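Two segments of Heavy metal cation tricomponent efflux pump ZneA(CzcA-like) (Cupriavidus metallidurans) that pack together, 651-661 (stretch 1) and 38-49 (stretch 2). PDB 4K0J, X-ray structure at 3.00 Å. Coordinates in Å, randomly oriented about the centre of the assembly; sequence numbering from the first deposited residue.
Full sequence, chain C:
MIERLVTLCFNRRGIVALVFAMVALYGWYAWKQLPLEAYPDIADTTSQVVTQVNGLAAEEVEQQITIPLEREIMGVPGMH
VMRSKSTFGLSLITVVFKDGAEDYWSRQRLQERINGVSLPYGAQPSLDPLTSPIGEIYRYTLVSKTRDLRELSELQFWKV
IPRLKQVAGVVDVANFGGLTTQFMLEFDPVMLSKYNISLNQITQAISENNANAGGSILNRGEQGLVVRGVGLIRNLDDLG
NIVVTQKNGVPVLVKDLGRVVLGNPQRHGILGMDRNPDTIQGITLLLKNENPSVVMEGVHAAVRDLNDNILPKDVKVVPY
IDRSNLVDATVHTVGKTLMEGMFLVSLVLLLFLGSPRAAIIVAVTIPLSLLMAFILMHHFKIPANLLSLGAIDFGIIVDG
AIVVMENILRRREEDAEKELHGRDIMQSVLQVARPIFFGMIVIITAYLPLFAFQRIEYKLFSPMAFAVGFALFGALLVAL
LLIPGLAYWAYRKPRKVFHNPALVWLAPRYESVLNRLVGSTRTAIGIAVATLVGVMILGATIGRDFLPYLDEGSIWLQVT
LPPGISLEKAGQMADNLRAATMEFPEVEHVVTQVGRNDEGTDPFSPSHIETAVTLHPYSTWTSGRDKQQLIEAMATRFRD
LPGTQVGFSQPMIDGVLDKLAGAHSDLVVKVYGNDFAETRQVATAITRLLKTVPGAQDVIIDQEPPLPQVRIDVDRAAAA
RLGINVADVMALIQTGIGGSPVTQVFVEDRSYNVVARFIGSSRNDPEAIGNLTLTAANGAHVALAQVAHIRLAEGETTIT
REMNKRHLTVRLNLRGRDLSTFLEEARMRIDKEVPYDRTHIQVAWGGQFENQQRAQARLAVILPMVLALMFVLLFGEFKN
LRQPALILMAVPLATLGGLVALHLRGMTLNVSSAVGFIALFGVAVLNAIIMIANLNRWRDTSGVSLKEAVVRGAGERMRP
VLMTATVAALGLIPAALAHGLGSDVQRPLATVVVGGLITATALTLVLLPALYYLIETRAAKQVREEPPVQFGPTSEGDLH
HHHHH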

# COMPACT_ATOMS: atom_id res chain seq x y z
N PRO C 651 8.82 -2.52 -32.59
CA PRO C 651 7.60 -2.17 -31.85
C PRO C 651 7.71 -2.21 -30.32
O PRO C 651 7.13 -1.35 -29.67
CB PRO C 651 6.59 -3.19 -32.36
CG PRO C 651 7.05 -3.50 -33.73
CD PRO C 651 8.54 -3.53 -33.63
N MET C 652 8.43 -3.17 -29.76
CA MET C 652 8.55 -3.23 -28.30
C MET C 652 9.64 -2.31 -27.79
O MET C 652 9.43 -1.53 -26.86
CB MET C 652 8.83 -4.65 -27.82
CG MET C 652 7.69 -5.65 -27.98
SD MET C 652 8.18 -7.28 -27.38
CE MET C 652 7.61 -7.20 -25.69
N ILE C 653 10.82 -2.42 -28.40
CA ILE C 653 12.01 -1.71 -27.92
C ILE C 653 11.95 -0.20 -28.12
O ILE C 653 12.56 0.55 -27.36
CB ILE C 653 13.30 -2.29 -28.54
CG1 ILE C 653 14.53 -1.85 -27.75
CG2 ILE C 653 13.42 -1.91 -30.01
CD1 ILE C 653 14.57 -2.36 -26.34
N ASP C 654 11.20 0.25 -29.13
CA ASP C 654 11.05 1.68 -29.40
C ASP C 654 10.45 2.40 -28.21
O ASP C 654 10.86 3.51 -27.85
CB ASP C 654 10.17 1.88 -30.63
CG ASP C 654 10.13 3.32 -31.10
OD1 ASP C 654 11.01 3.71 -31.89
OD2 ASP C 654 9.21 4.05 -30.68
N GLY C 655 9.46 1.76 -27.59
CA GLY C 655 8.81 2.31 -26.41
C GLY C 655 9.77 2.55 -25.26
O GLY C 655 9.82 3.65 -24.72
N VAL C 656 10.52 1.52 -24.89
CA VAL C 656 11.45 1.63 -23.77
C VAL C 656 12.60 2.57 -24.11
O VAL C 656 13.10 3.28 -23.23
CB VAL C 656 11.94 0.23 -23.26
CG1 VAL C 656 11.35 -0.89 -24.10
CG2 VAL C 656 13.46 0.14 -23.22
N LEU C 657 13.01 2.59 -25.37
CA LEU C 657 14.00 3.56 -25.84
C LEU C 657 13.51 4.97 -25.57
O LEU C 657 14.27 5.82 -25.10
CB LEU C 657 14.25 3.42 -27.34
CG LEU C 657 15.15 2.28 -27.79
CD1 LEU C 657 15.53 2.48 -29.25
CD2 LEU C 657 16.38 2.20 -26.90
N ASP C 658 12.24 5.20 -25.87
CA ASP C 658 11.64 6.52 -25.70
C ASP C 658 11.49 6.90 -24.23
O ASP C 658 11.87 7.99 -23.82
CB ASP C 658 10.28 6.57 -26.37
CG ASP C 658 9.67 7.94 -26.32
OD1 ASP C 658 9.00 8.26 -25.31
OD2 ASP C 658 9.86 8.70 -27.29
N LYS C 659 10.94 5.99 -23.43
CA LYS C 659 10.75 6.24 -22.01
C LYS C 659 12.09 6.44 -21.31
O LYS C 659 12.17 7.14 -20.30
CB LYS C 659 9.98 5.09 -21.36
CG LYS C 659 8.53 4.94 -21.79
CD LYS C 659 7.64 5.91 -21.04
CE LYS C 659 6.32 6.09 -21.77
NZ LYS C 659 5.58 7.27 -21.26
N LEU C 660 13.15 5.84 -21.85
CA LEU C 660 14.47 5.94 -21.25
C LEU C 660 15.14 7.26 -21.61
O LEU C 660 15.30 8.14 -20.76
CB LEU C 660 15.35 4.76 -21.68
CG LEU C 660 16.55 4.43 -20.79
CD1 LEU C 660 16.88 2.94 -20.88
CD2 LEU C 660 17.76 5.27 -21.15
N ALA C 661 15.55 7.39 -22.87
CA ALA C 661 16.22 8.59 -23.35
C ALA C 661 15.28 9.80 -23.42
O ALA C 661 15.38 10.74 -22.64
CB ALA C 661 16.85 8.33 -24.71
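Stretch 2 38-49: AYPDIADTTSQV

Stretch 2 lies as a largely extended segment along one side of the stretch 1 helix, in a mainly apolar contact that buries 466 Å² and has no clear hydrogen bond across it. The two chains run in the same general direction: Met 652 lies nearest Tyr 39 (CA to CA 9.0 Å), Val 656 nearest Ala 43 (CA to CA 5.5 Å) and Lys 659 nearest Thr 46 (CA to CA 7.5 Å). Helical hydrogen bonds such as Leu 657 N to Ile 653 O (2.9 Å) and Leu 660 N to Val 656 O (2.9 Å) hold stretch 1 in shape, while stretch 2 is loop until a strand begins at Thr 46. At the start, Tyr 39 (chi1 t) turns its ring face to Met 652, whose SD sits 3.8 Å from the centroid of the Tyr 39 ring, 19° off the normal; Met 652 CE reaches Tyr 39 CD2 at 3.5 Å. Tyr 39 OH approaches Ile 653 CD1 at 3.6 Å. Midway, where the backbones come closest, Ile 42 CG2 meets Val 656 CG2 at 4.1 Å. Farther on, Thr 46 and Gln 48, alternate residues of the strand, both point toward the helix; between them they meet Lys 659, with Thr 46 CG2 3.7 Å from Lys 659 CD. The intervening Ser 47 points away.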

# COMPACT_ATOMS: atom_id res chain seq x y z
N ALA C 38 8.68 -14.34 -22.63
CA ALA C 38 9.53 -14.46 -23.81
C ALA C 38 10.31 -13.18 -24.05
O ALA C 38 11.41 -13.20 -24.60
CB ALA C 38 8.69 -14.80 -25.04
N TYR C 39 9.73 -12.06 -23.65
CA TYR C 39 10.40 -10.78 -23.73
C TYR C 39 10.14 -10.08 -22.41
O TYR C 39 9.10 -9.44 -22.24
CB TYR C 39 9.84 -9.95 -24.88
CG TYR C 39 10.74 -8.82 -25.34
CD1 TYR C 39 11.40 -8.88 -26.55
CD2 TYR C 39 10.92 -7.68 -24.55
CE1 TYR C 39 12.21 -7.86 -26.98
CE2 TYR C 39 11.74 -6.66 -24.97
CZ TYR C 39 12.39 -6.75 -26.18
OH TYR C 39 13.21 -5.73 -26.61
N PRO C 40 11.08 -10.20 -21.47
CA PRO C 40 10.95 -9.70 -20.10
C PRO C 40 10.60 -8.22 -20.08
O PRO C 40 11.04 -7.49 -20.97
CB PRO C 40 12.35 -9.90 -19.52
CG PRO C 40 12.94 -10.99 -20.33
CD PRO C 40 12.40 -10.81 -21.71
N ASP C 41 9.81 -7.78 -19.10
CA ASP C 41 9.45 -6.37 -18.98
C ASP C 41 10.70 -5.54 -18.76
O ASP C 41 11.08 -5.23 -17.62
CB ASP C 41 8.44 -6.16 -17.86
CG ASP C 41 7.66 -4.87 -18.02
OD1 ASP C 41 6.41 -4.92 -17.97
OD2 ASP C 41 8.29 -3.80 -18.19
N ILE C 42 11.34 -5.18 -19.87
CA ILE C 42 12.59 -4.43 -19.89
C ILE C 42 12.40 -3.05 -19.28
O ILE C 42 13.30 -2.50 -18.65
CB ILE C 42 13.11 -4.28 -21.33
CG1 ILE C 42 13.43 -5.66 -21.92
CG2 ILE C 42 14.32 -3.40 -21.40
CD1 ILE C 42 14.27 -6.52 -21.00
N ALA C 43 11.20 -2.50 -19.47
CA ALA C 43 10.85 -1.15 -19.05
C ALA C 43 11.19 -0.83 -17.60
O ALA C 43 11.30 -1.73 -16.76
CB ALA C 43 9.38 -0.90 -19.28
N ASP C 44 11.34 0.46 -17.32
CA ASP C 44 11.50 0.96 -15.96
C ASP C 44 10.15 1.48 -15.48
O ASP C 44 9.23 1.68 -16.28
CB ASP C 44 12.55 2.06 -15.93
CG ASP C 44 13.89 1.61 -16.50
OD1 ASP C 44 14.54 2.41 -17.20
OD2 ASP C 44 14.28 0.45 -16.24
N THR C 45 10.03 1.71 -14.18
CA THR C 45 8.77 2.18 -13.61
C THR C 45 8.48 3.63 -14.01
O THR C 45 9.09 4.56 -13.48
CB THR C 45 8.80 2.09 -12.09
OG1 THR C 45 9.48 0.89 -11.71
CG2 THR C 45 7.39 2.07 -11.54
N THR C 46 7.54 3.80 -14.93
CA THR C 46 7.20 5.13 -15.44
C THR C 46 5.70 5.40 -15.46
O THR C 46 4.89 4.47 -15.47
CB THR C 46 7.76 5.34 -16.87
OG1 THR C 46 7.23 6.56 -17.40
CG2 THR C 46 7.37 4.19 -17.78
N SER C 47 5.34 6.67 -15.47
CA SER C 47 3.95 7.08 -15.58
C SER C 47 3.88 8.51 -16.08
O SER C 47 4.70 9.35 -15.72
CB SER C 47 3.25 6.96 -14.23
OG SER C 47 1.86 7.20 -14.37
N GLN C 48 2.90 8.78 -16.94
CA GLN C 48 2.74 10.12 -17.51
C GLN C 48 1.37 10.74 -17.21
O GLN C 48 0.36 10.04 -17.14
CB GLN C 48 3.05 10.13 -19.01
CG GLN C 48 2.62 8.87 -19.76
CD GLN C 48 2.77 8.99 -21.26
OE1 GLN C 48 3.15 10.04 -21.78
NE2 GLN C 48 2.47 7.91 -21.98
N VAL C 49 1.38 12.06 -17.01
CA VAL C 49 0.15 12.82 -16.77
C VAL C 49 -0.28 13.61 -18.00
O VAL C 49 0.53 14.28 -18.64
CB VAL C 49 0.28 13.75 -15.53
CG1 VAL C 49 1.67 14.36 -15.45
CG2 VAL C 49 -0.77 14.85 -15.57